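PDB 4ZTK: cell division protein FtsI/penicillin binding protein 2 from Legionella pneumophila subsp. pneumophila ATCC 43290, which probably cross-links peptidoglycan as a D,D-transpeptidase during cell division, a penicillin-binding protein of the beta-lactamase-like superfamily. Local coordinates for residues His19-Glu29 with Gly54-Ser62; Leu155-Trp166 with Asn184-Ser195. All coordinates share one frame; numbering follows the deposited sequence.

The two contacts lie in series along the chain, their centres about 22 Å apart, and they touch where helix 189-200 packs against the edge strand 56-63 and the turn before it. Contact 1 (19-29 with 54-62) sets helix 22-38 against that strand, one of the two at the sheet's edges; contact 2 (155-166 with 184-195) joins the end of helix 148-157 and the loop after it to helix 189-200 and the loop leading into it. Lys194 NZ lies 2.9 Å from Gly54 O, a probable hydrogen bond, and Ile56 CD1 touches Ile193 CG2 at 3.5 Å. Contact 2 reaches toward the presumed active site: Phe160 touches Ile82, inside the SxxK-type pattern of Ser80 and Lys83, and meets the Phe85 ring edge-to-face.

Contact 1 of 2, residues His19-Glu29 with Gly54-Ser62; sequences HLDPRMQQIVE and GNIIAFAES
Gln25 sends CG anti to its backbone N (chi1 -176°) and then bends at chi2, which swings its amide over the backbone of Phe59. There OE1 accepts from Phe59 N at 3.0 Å, in the carbonyl plane and on a lone pair, while NE2 donates to Phe59 O at 2.8 Å from above that carbonyl's plane. Gripped at both ends, the amide is fixed in its rotation, and NE2 also donates to Glu29 OE2. At the N-cap, just before the helix, Asp21 N gives Ile57 O a nearly straight bond of 2.7 Å (N-H...O 177°); the Asp21 side chain caps the helix weakly through Met24 N. Between these polar points the packing is apolar and close: Met24 CB rests on Ala58 CB at 3.8 Å, and Val28 CG2 sits between the methyls of Ala58 and Ala60. At the far end the His19 ring stacks on the Asn55 amide, planes 9° apart, with CG of Asn55 3.3 Å above the ring plane near its rim. Ile57 and Ala58 both face Ile48, a classic beta bulge. The N-terminal helix 22-38 and C-terminal helix 295-310, which touches Met24 and Val28, pack together on the five-stranded sheet, as in the penicillin-binding transpeptidase fold.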
loop_
_atom_site.group_PDB
_atom_site.type_symbol
_atom_site.label_atom_id
_atom_site.label_comp_id
_atom_site.label_asym_id
_atom_site.label_seq_id
_atom_site.Cartn_x
_atom_site.Cartn_y
_atom_site.Cartn_z
ATOM N N HIS A 19 -18.826 -7.448 5.355
ATOM C CA HIS A 19 -18.534 -8.458 4.336
ATOM C C HIS A 19 -17.475 -9.477 4.761
ATOM O O HIS A 19 -16.926 -10.194 3.925
ATOM C CB HIS A 19 -18.102 -7.782 3.033
ATOM C CG HIS A 19 -19.029 -6.698 2.578
ATOM N ND1 HIS A 19 -20.222 -6.959 1.938
ATOM C CD2 HIS A 19 -18.939 -5.351 2.670
ATOM C CE1 HIS A 19 -20.826 -5.819 1.655
ATOM N NE2 HIS A 19 -20.067 -4.827 2.089
ATOM N N LEU A 20 -17.205 -9.546 6.059
ATOM C CA LEU A 20 -16.114 -10.367 6.583
ATOM C C LEU A 20 -16.242 -11.860 6.281
ATOM O O LEU A 20 -17.322 -12.436 6.387
ATOM C CB LEU A 20 -15.960 -10.144 8.090
ATOM C CG LEU A 20 -14.816 -9.227 8.528
ATOM C CD1 LEU A 20 -14.745 -7.970 7.670
ATOM C CD2 LEU A 20 -14.970 -8.861 9.991
ATOM N N ASP A 21 -15.124 -12.472 5.898
ATOM C CA ASP A 21 -15.060 -13.911 5.657
ATOM C C ASP A 21 -14.285 -14.617 6.769
ATOM O O ASP A 21 -13.082 -14.398 6.926
ATOM C CB ASP A 21 -14.404 -14.209 4.308
ATOM C CG ASP A 21 -14.254 -15.696 4.054
ATOM O OD1 ASP A 21 -15.236 -16.439 4.273
ATOM O OD2 ASP A 21 -13.154 -16.128 3.651
ATOM N N PRO A 22 -14.975 -15.474 7.536
ATOM C CA PRO A 22 -14.436 -16.166 8.714
ATOM C C PRO A 22 -13.139 -16.939 8.461
ATOM O O PRO A 22 -12.288 -16.988 9.349
ATOM C CB PRO A 22 -15.569 -17.125 9.114
ATOM C CG PRO A 22 -16.493 -17.167 7.939
ATOM C CD PRO A 22 -16.381 -15.831 7.291
ATOM N N ARG A 23 -12.991 -17.533 7.283
ATOM C CA ARG A 23 -11.754 -18.233 6.940
ATOM C C ARG A 23 -10.589 -17.250 6.780
ATOM O O ARG A 23 -9.483 -17.488 7.278
ATOM C CB ARG A 23 -11.929 -19.043 5.655
ATOM C CG ARG A 23 -10.699 -19.845 5.260
ATOM C CD ARG A 23 -10.580 -19.981 3.748
ATOM N NE ARG A 23 -9.398 -20.748 3.356
ATOM C CZ ARG A 23 -8.883 -20.755 2.130
ATOM N NH1 ARG A 23 -9.441 -20.028 1.169
ATOM N NH2 ARG A 23 -7.806 -21.484 1.865
HETATM N N MSE A 24 -10.837 -16.145 6.083
HETATM C CA MSE A 24 -9.806 -15.129 5.891
HETATM C C MSE A 24 -9.475 -14.449 7.210
HETATM O O MSE A 24 -8.312 -14.171 7.502
HETATM C CB MSE A 24 -10.245 -14.081 4.868
HETATM C CG MSE A 24 -10.320 -14.571 3.431
HETATM SE SE MSE A 24 -8.648 -15.316 2.744
HETATM C CE MSE A 24 -7.364 -14.059 3.507
ATOM N N GLN A 25 -10.511 -14.191 8.005
ATOM C CA GLN A 25 -10.353 -13.512 9.284
ATOM C C GLN A 25 -9.428 -14.274 10.222
ATOM O O GLN A 25 -8.556 -13.691 10.860
ATOM C CB GLN A 25 -11.712 -13.314 9.955
ATOM C CG GLN A 25 -11.638 -12.523 11.239
ATOM C CD GLN A 25 -11.096 -11.124 11.020
ATOM O OE1 GLN A 25 -11.198 -10.572 9.928
ATOM N NE2 GLN A 25 -10.516 -10.544 12.061
ATOM N N GLN A 26 -9.623 -15.583 10.297
ATOM C CA GLN A 26 -8.817 -16.422 11.169
ATOM C C GLN A 26 -7.356 -16.450 10.721
ATOM O O GLN A 26 -6.445 -16.431 11.546
ATOM C CB GLN A 26 -9.402 -17.831 11.222
ATOM C CG GLN A 26 -8.720 -18.738 12.209
ATOM C CD GLN A 26 -9.623 -19.854 12.690
ATOM O OE1 GLN A 26 -10.706 -19.609 13.230
ATOM N NE2 GLN A 26 -9.186 -21.090 12.491
ATOM N N ILE A 27 -7.140 -16.484 9.411
ATOM C CA ILE A 27 -5.794 -16.400 8.850
ATOM C C ILE A 27 -5.064 -15.126 9.281
ATOM O O ILE A 27 -3.950 -15.186 9.800
ATOM C CB ILE A 27 -5.818 -16.469 7.313
ATOM C CG1 ILE A 27 -6.236 -17.868 6.856
ATOM C CG2 ILE A 27 -4.451 -16.089 6.734
ATOM C CD1 ILE A 27 -6.399 -18.003 5.350
ATOM N N VAL A 28 -5.690 -13.971 9.083
ATOM C CA VAL A 28 -5.005 -12.716 9.386
ATOM C C VAL A 28 -4.839 -12.531 10.894
ATOM O O VAL A 28 -3.874 -11.919 11.353
ATOM C CB VAL A 28 -5.698 -11.497 8.737
ATOM C CG1 VAL A 28 -5.648 -11.620 7.225
ATOM C CG2 VAL A 28 -7.145 -11.357 9.220
ATOM N N GLU A 29 -5.775 -13.082 11.657
ATOM C CA GLU A 29 -5.689 -13.053 13.113
ATOM C C GLU A 29 -4.454 -13.778 13.636
ATOM O O GLU A 29 -3.763 -13.257 14.497
ATOM C CB GLU A 29 -6.960 -13.622 13.748
ATOM C CG GLU A 29 -8.091 -12.614 13.846
ATOM C CD GLU A 29 -9.402 -13.247 14.273
ATOM O OE1 GLU A 29 -9.506 -14.490 14.212
ATOM O OE2 GLU A 29 -10.325 -12.504 14.669
ATOM N N GLY A 54 -14.099 -4.145 -3.696
ATOM C CA GLY A 54 -13.348 -3.311 -2.775
ATOM C C GLY A 54 -13.757 -3.507 -1.324
ATOM O O GLY A 54 -13.184 -2.887 -0.426
ATOM N N ASN A 55 -14.747 -4.366 -1.090
ATOM C CA ASN A 55 -15.196 -4.667 0.269
ATOM C C ASN A 55 -14.089 -5.297 1.101
ATOM O O ASN A 55 -13.360 -6.157 0.613
ATOM C CB ASN A 55 -16.393 -5.618 0.241
ATOM C CG ASN A 55 -17.614 -4.999 -0.390
ATOM O OD1 ASN A 55 -17.833 -3.792 -0.287
ATOM N ND2 ASN A 55 -18.418 -5.821 -1.049
ATOM N N ILE A 56 -13.967 -4.866 2.352
ATOM C CA ILE A 56 -13.070 -5.509 3.300
ATOM C C ILE A 56 -13.650 -6.866 3.660
ATOM O O ILE A 56 -14.808 -6.955 4.074
ATOM C CB ILE A 56 -12.946 -4.693 4.593
ATOM C CG1 ILE A 56 -12.521 -3.259 4.277
ATOM C CG2 ILE A 56 -11.967 -5.355 5.552
ATOM C CD1 ILE A 56 -11.197 -3.172 3.597
ATOM N N ILE A 57 -12.858 -7.922 3.499
ATOM C CA ILE A 57 -13.327 -9.264 3.833
ATOM C C ILE A 57 -12.577 -9.856 5.019
ATOM O O ILE A 57 -12.918 -10.931 5.505
ATOM C CB ILE A 57 -13.242 -10.225 2.634
ATOM C CG1 ILE A 57 -11.790 -10.407 2.194
ATOM C CG2 ILE A 57 -14.103 -9.719 1.486
ATOM C CD1 ILE A 57 -11.635 -11.333 1.015
ATOM N N ALA A 58 -11.548 -9.151 5.474
ATOM C CA ALA A 58 -10.868 -9.506 6.713
ATOM C C ALA A 58 -10.081 -8.314 7.238
ATOM O O ALA A 58 -9.539 -7.518 6.465
ATOM C CB ALA A 58 -9.958 -10.705 6.510
ATOM N N PHE A 59 -10.023 -8.203 8.559
ATOM C CA PHE A 59 -9.358 -7.091 9.220
ATOM C C PHE A 59 -8.972 -7.547 10.619
ATOM O O PHE A 59 -9.834 -7.919 11.409
ATOM C CB PHE A 59 -10.313 -5.897 9.305
ATOM C CG PHE A 59 -9.669 -4.625 9.789
ATOM C CD1 PHE A 59 -9.375 -4.441 11.133
ATOM C CD2 PHE A 59 -9.381 -3.603 8.903
ATOM C CE1 PHE A 59 -8.788 -3.272 11.575
ATOM C CE2 PHE A 59 -8.794 -2.428 9.341
ATOM C CZ PHE A 59 -8.497 -2.263 10.679
ATOM N N ALA A 60 -7.682 -7.532 10.929
ATOM C CA ALA A 60 -7.239 -7.864 12.280
ATOM C C ALA A 60 -6.072 -6.994 12.714
ATOM O O ALA A 60 -5.211 -6.640 11.905
ATOM C CB ALA A 60 -6.867 -9.333 12.382
ATOM N N GLU A 61 -6.051 -6.651 13.995
ATOM C CA GLU A 61 -4.949 -5.881 14.557
ATOM C C GLU A 61 -4.517 -6.448 15.904
ATOM O O GLU A 61 -5.291 -7.119 16.583
ATOM C CB GLU A 61 -5.328 -4.400 14.690
ATOM C CG GLU A 61 -6.477 -4.127 15.651
ATOM C CD GLU A 61 -6.920 -2.669 15.643
ATOM O OE1 GLU A 61 -8.133 -2.414 15.812
ATOM O OE2 GLU A 61 -6.060 -1.779 15.473
ATOM N N SER A 62 -3.273 -6.178 16.273
ATOM C CA SER A 62 -2.727 -6.603 17.553
ATOM C C SER A 62 -1.853 -5.484 18.097
ATOM O O SER A 62 -1.049 -4.912 17.357
ATOM C CB SER A 62 -1.896 -7.874 17.381
ATOM O OG SER A 62 -1.424 -8.355 18.629
#

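Contact 2 of 2, residues Leu155-Trp166 with Asn184-Ser195; sequences LTEFGFDMNSWW and NIPVTIESLIKS
Phe160 pushes its ring into 184-195 and carries the tight half of the contact. Its edge meets Val187 CG1 (3.9 Å from CD1) and Leu192 CD1, while Ser195 OG lies over one face, toward the rim. That hydroxyl donates to Phe158 O at 2.7 Å, tying helix 189-200 to the Schellman turn at Gly159. Ile185 extends the apolar seam, laying CG2 near Phe160 and CD1 on the selenium of Met162 at 3.8 Å. The solvent side is less well ordered: Trp165 is exposed, and both tryptophans have high B factors. In Trp165, chi1 of -60° sets CG beside the backbone N and lays the indole across Pro186, whose CB stands 3.7 Å from the six-membered ring centroid in a CH-pi contact over the face. Asn184 ND2 reaches Trp165 O at 3.1 Å, nearly along the C=O axis but with a bent N-H...O angle of 140°. Asp161 folds its own loop into an Asx turn, OD1 accepting from Asn163 N and Ser164 N, and its OD2 touches Pro186 CG. Water 3 bridges Asp161 N to Pro186 O. Polar bonds from Ser195, Asn184 and this water thus probably fix the alignment of the two segments, alongside apolar burial.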
loop_
_atom_site.group_PDB
_atom_site.type_symbol
_atom_site.label_atom_id
_atom_site.label_comp_id
_atom_site.label_asym_id
_atom_site.label_seq_id
_atom_site.Cartn_x
_atom_site.Cartn_y
_atom_site.Cartn_z
ATOM N N LEU A 155 -5.323 11.269 -8.527
ATOM C CA LEU A 155 -5.195 10.632 -7.216
ATOM C C LEU A 155 -6.505 10.715 -6.428
ATOM O O LEU A 155 -6.835 9.808 -5.660
ATOM C CB LEU A 155 -4.030 11.210 -6.410
ATOM C CG LEU A 155 -2.758 10.354 -6.470
ATOM C CD1 LEU A 155 -2.240 10.238 -7.899
ATOM C CD2 LEU A 155 -1.682 10.901 -5.543
ATOM N N THR A 156 -7.250 11.798 -6.631
ATOM C CA THR A 156 -8.561 11.936 -6.013
ATOM C C THR A 156 -9.484 10.839 -6.534
ATOM O O THR A 156 -10.207 10.204 -5.768
ATOM C CB THR A 156 -9.169 13.334 -6.275
ATOM O OG1 THR A 156 -8.432 14.313 -5.533
ATOM C CG2 THR A 156 -10.644 13.388 -5.851
ATOM N N GLU A 157 -9.428 10.606 -7.839
ATOM C CA GLU A 157 -10.207 9.540 -8.458
ATOM C C GLU A 157 -9.837 8.147 -7.950
ATOM O O GLU A 157 -10.662 7.234 -7.987
ATOM C CB GLU A 157 -10.080 9.604 -9.980
ATOM C CG GLU A 157 -10.818 10.783 -10.590
ATOM C CD GLU A 157 -10.641 10.873 -12.093
ATOM O OE1 GLU A 157 -11.128 11.856 -12.690
ATOM O OE2 GLU A 157 -10.014 9.966 -12.677
ATOM N N PHE A 158 -8.598 7.977 -7.494
ATOM C CA PHE A 158 -8.165 6.717 -6.894
ATOM C C PHE A 158 -8.601 6.570 -5.433
ATOM O O PHE A 158 -8.337 5.541 -4.803
ATOM C CB PHE A 158 -6.642 6.560 -6.974
ATOM C CG PHE A 158 -6.160 5.947 -8.259
ATOM C CD1 PHE A 158 -6.443 4.624 -8.557
ATOM C CD2 PHE A 158 -5.404 6.689 -9.155
ATOM C CE1 PHE A 158 -5.991 4.050 -9.736
ATOM C CE2 PHE A 158 -4.946 6.122 -10.339
ATOM C CZ PHE A 158 -5.244 4.802 -10.630
ATOM N N GLY A 159 -9.242 7.604 -4.892
ATOM C CA GLY A 159 -9.744 7.550 -3.531
ATOM C C GLY A 159 -8.854 8.249 -2.518
ATOM O O GLY A 159 -9.053 8.102 -1.313
ATOM N N PHE A 160 -7.871 9.007 -2.996
ATOM C CA PHE A 160 -6.986 9.740 -2.098
ATOM C C PHE A 160 -7.494 11.152 -1.798
ATOM O O PHE A 160 -7.991 11.854 -2.679
ATOM C CB PHE A 160 -5.560 9.806 -2.659
ATOM C CG PHE A 160 -4.866 8.482 -2.691
ATOM C CD1 PHE A 160 -4.255 7.980 -1.553
ATOM C CD2 PHE A 160 -4.834 7.728 -3.853
ATOM C CE1 PHE A 160 -3.614 6.749 -1.574
ATOM C CE2 PHE A 160 -4.195 6.493 -3.883
ATOM C CZ PHE A 160 -3.586 6.002 -2.742
ATOM N N ASP A 161 -7.352 11.556 -0.541
ATOM C CA ASP A 161 -7.657 12.915 -0.115
ATOM C C ASP A 161 -6.537 13.856 -0.555
ATOM O O ASP A 161 -5.463 13.870 0.037
ATOM C CB ASP A 161 -7.798 12.945 1.408
ATOM C CG ASP A 161 -8.120 14.330 1.957
ATOM O OD1 ASP A 161 -8.113 15.334 1.208
ATOM O OD2 ASP A 161 -8.381 14.405 3.173
HETATM N N MSE A 162 -6.796 14.650 -1.585
HETATM C CA MSE A 162 -5.823 15.631 -2.048
HETATM C C MSE A 162 -6.281 17.034 -1.670
HETATM O O MSE A 162 -5.934 18.015 -2.331
HETATM C CB MSE A 162 -5.639 15.513 -3.558
HETATM C CG MSE A 162 -5.336 14.095 -4.013
HETATM SE SE MSE A 162 -3.657 13.418 -3.275
HETATM C CE MSE A 162 -2.427 14.455 -4.381
ATOM N N ASN A 163 -7.061 17.123 -0.595
ATOM C CA ASN A 163 -7.622 18.402 -0.166
ATOM C C ASN A 163 -7.250 18.812 1.256
ATOM O O ASN A 163 -6.859 19.950 1.483
ATOM C CB ASN A 163 -9.143 18.406 -0.335
ATOM C CG ASN A 163 -9.570 18.699 -1.762
ATOM O OD1 ASN A 163 -9.560 17.815 -2.620
ATOM N ND2 ASN A 163 -9.949 19.947 -2.021
ATOM N N SER A 164 -7.371 17.889 2.205
ATOM C CA SER A 164 -7.114 18.195 3.612
ATOM C C SER A 164 -5.748 18.815 3.829
ATOM O O SER A 164 -5.635 19.981 4.198
ATOM C CB SER A 164 -7.222 16.936 4.467
ATOM O OG SER A 164 -8.527 16.395 4.409
ATOM N N TRP A 165 -4.711 18.018 3.597
ATOM C CA TRP A 165 -3.339 18.460 3.795
ATOM C C TRP A 165 -2.805 19.132 2.531
ATOM O O TRP A 165 -1.938 18.585 1.847
ATOM C CB TRP A 165 -2.454 17.270 4.195
ATOM C CG TRP A 165 -2.873 16.580 5.485
ATOM C CD1 TRP A 165 -3.799 17.021 6.390
ATOM C CD2 TRP A 165 -2.381 15.328 5.998
ATOM N NE1 TRP A 165 -3.909 16.129 7.432
ATOM C CE2 TRP A 165 -3.052 15.082 7.216
ATOM C CE3 TRP A 165 -1.438 14.395 5.548
ATOM C CZ2 TRP A 165 -2.810 13.941 7.988
ATOM C CZ3 TRP A 165 -1.202 13.262 6.316
ATOM C CH2 TRP A 165 -1.884 13.046 7.521
ATOM N N TRP A 166 -3.327 20.317 2.223
ATOM C CA TRP A 166 -2.904 21.058 1.034
ATOM C C TRP A 166 -2.950 22.572 1.256
ATOM O O TRP A 166 -3.977 23.117 1.663
ATOM C CB TRP A 166 -3.762 20.675 -0.177
ATOM C CG TRP A 166 -3.205 21.159 -1.492
ATOM C CD1 TRP A 166 -3.356 22.400 -2.043
ATOM C CD2 TRP A 166 -2.405 20.406 -2.417
ATOM N NE1 TRP A 166 -2.700 22.467 -3.251
ATOM C CE2 TRP A 166 -2.109 21.257 -3.502
ATOM C CE3 TRP A 166 -1.910 19.098 -2.430
ATOM C CZ2 TRP A 166 -1.340 20.840 -4.588
ATOM C CZ3 TRP A 166 -1.148 18.687 -3.512
ATOM C CH2 TRP A 166 -0.870 19.555 -4.575
ATOM N N ASN A 184 1.960 14.403 2.350
ATOM C CA ASN A 184 0.812 15.265 2.651
ATOM C C ASN A 184 -0.539 14.633 2.307
ATOM O O ASN A 184 -1.448 15.307 1.813
ATOM C CB ASN A 184 0.956 16.641 1.980
ATOM C CG ASN A 184 0.910 16.567 0.457
ATOM O OD1 ASN A 184 1.458 15.648 -0.153
ATOM N ND2 ASN A 184 0.245 17.543 -0.162
ATOM N N ILE A 185 -0.674 13.337 2.572
ATOM C CA ILE A 185 -1.892 12.622 2.210
ATOM C C ILE A 185 -2.375 11.734 3.355
ATOM O O ILE A 185 -1.734 10.743 3.685
ATOM C CB ILE A 185 -1.679 11.765 0.944
ATOM C CG1 ILE A 185 -1.107 12.616 -0.196
ATOM C CG2 ILE A 185 -2.981 11.110 0.516
ATOM C CD1 ILE A 185 -0.746 11.829 -1.441
ATOM N N PRO A 186 -3.512 12.095 3.967
ATOM C CA PRO A 186 -4.108 11.278 5.030
ATOM C C PRO A 186 -4.849 10.068 4.463
ATOM O O PRO A 186 -5.727 10.229 3.613
ATOM C CB PRO A 186 -5.102 12.240 5.687
ATOM C CG PRO A 186 -5.508 13.166 4.581
ATOM C CD PRO A 186 -4.297 13.314 3.693
ATOM N N VAL A 187 -4.484 8.871 4.913
ATOM C CA VAL A 187 -5.210 7.662 4.542
ATOM C C VAL A 187 -5.602 6.864 5.783
ATOM O O VAL A 187 -5.108 7.115 6.880
ATOM C CB VAL A 187 -4.398 6.746 3.576
ATOM C CG1 VAL A 187 -4.023 7.491 2.303
ATOM C CG2 VAL A 187 -3.151 6.180 4.261
ATOM N N THR A 188 -6.517 5.922 5.602
ATOM C CA THR A 188 -6.788 4.915 6.613
ATOM C C THR A 188 -6.482 3.571 5.976
ATOM O O THR A 188 -6.223 3.500 4.772
ATOM C CB THR A 188 -8.260 4.929 7.068
ATOM O OG1 THR A 188 -9.110 4.670 5.945
ATOM C CG2 THR A 188 -8.627 6.276 7.684
ATOM N N ILE A 189 -6.492 2.511 6.773
ATOM C CA ILE A 189 -6.290 1.168 6.241
ATOM C C ILE A 189 -7.342 0.898 5.169
ATOM O O ILE A 189 -7.026 0.429 4.078
ATOM C CB ILE A 189 -6.393 0.096 7.347
ATOM C CG1 ILE A 189 -5.255 0.260 8.353
ATOM C CG2 ILE A 189 -6.358 -1.291 6.744
ATOM C CD1 ILE A 189 -3.881 0.131 7.730
ATOM N N GLU A 190 -8.589 1.236 5.484
ATOM C CA GLU A 190 -9.709 1.042 4.564
ATOM C C GLU A 190 -9.572 1.812 3.246
ATOM O O GLU A 190 -9.814 1.260 2.173
ATOM C CB GLU A 190 -11.031 1.412 5.243
ATOM C CG GLU A 190 -12.263 1.135 4.388
ATOM C CD GLU A 190 -13.571 1.361 5.137
ATOM O OE1 GLU A 190 -14.546 0.623 4.872
ATOM O OE2 GLU A 190 -13.626 2.276 5.985
ATOM N N SER A 191 -9.200 3.084 3.315
ATOM C CA SER A 191 -9.137 3.885 2.096
ATOM C C SER A 191 -7.951 3.454 1.242
ATOM O O SER A 191 -8.047 3.398 0.017
ATOM C CB SER A 191 -9.073 5.384 2.411
ATOM O OG SER A 191 -7.779 5.772 2.844
ATOM N N LEU A 192 -6.839 3.125 1.892
ATOM C CA LEU A 192 -5.633 2.742 1.166
ATOM C C LEU A 192 -5.800 1.415 0.423
ATOM O O LEU A 192 -5.424 1.298 -0.747
ATOM C CB LEU A 192 -4.418 2.696 2.098
ATOM C CG LEU A 192 -3.071 2.432 1.412
ATOM C CD1 LEU A 192 -2.792 3.457 0.299
ATOM C CD2 LEU A 192 -1.926 2.412 2.427
ATOM N N ILE A 193 -6.376 0.419 1.090
ATOM C CA ILE A 193 -6.556 -0.878 0.449
ATOM C C ILE A 193 -7.603 -0.792 -0.667
ATOM O O ILE A 193 -7.527 -1.516 -1.664
ATOM C CB ILE A 193 -6.884 -2.007 1.471
ATOM C CG1 ILE A 193 -6.683 -3.387 0.832
ATOM C CG2 ILE A 193 -8.296 -1.855 2.033
ATOM C CD1 ILE A 193 -6.870 -4.559 1.798
ATOM N N LYS A 194 -8.564 0.114 -0.515
ATOM C CA LYS A 194 -9.565 0.306 -1.560
ATOM C C LYS A 194 -8.935 0.929 -2.805
ATOM O O LYS A 194 -9.319 0.609 -3.932
ATOM C CB LYS A 194 -10.747 1.143 -1.053
ATOM C CG LYS A 194 -11.723 0.355 -0.177
ATOM C CD LYS A 194 -12.851 1.235 0.345
ATOM C CE LYS A 194 -13.826 0.439 1.205
ATOM N NZ LYS A 194 -14.672 -0.496 0.405
ATOM N N SER A 195 -7.960 1.809 -2.599
ATOM C CA SER A 195 -7.219 2.383 -3.715
ATOM C C SER A 195 -6.441 1.298 -4.455
ATOM O O SER A 195 -6.428 1.260 -5.686
ATOM C CB SER A 195 -6.280 3.488 -3.228
ATOM O OG SER A 195 -7.034 4.557 -2.675
HETATM O O HOH W 1 -9.887 4.902 -1.124
HETATM O O HOH W 2 -3.914 16.223 1.171
HETATM O O HOH W 3 -6.585 9.733 1.344
#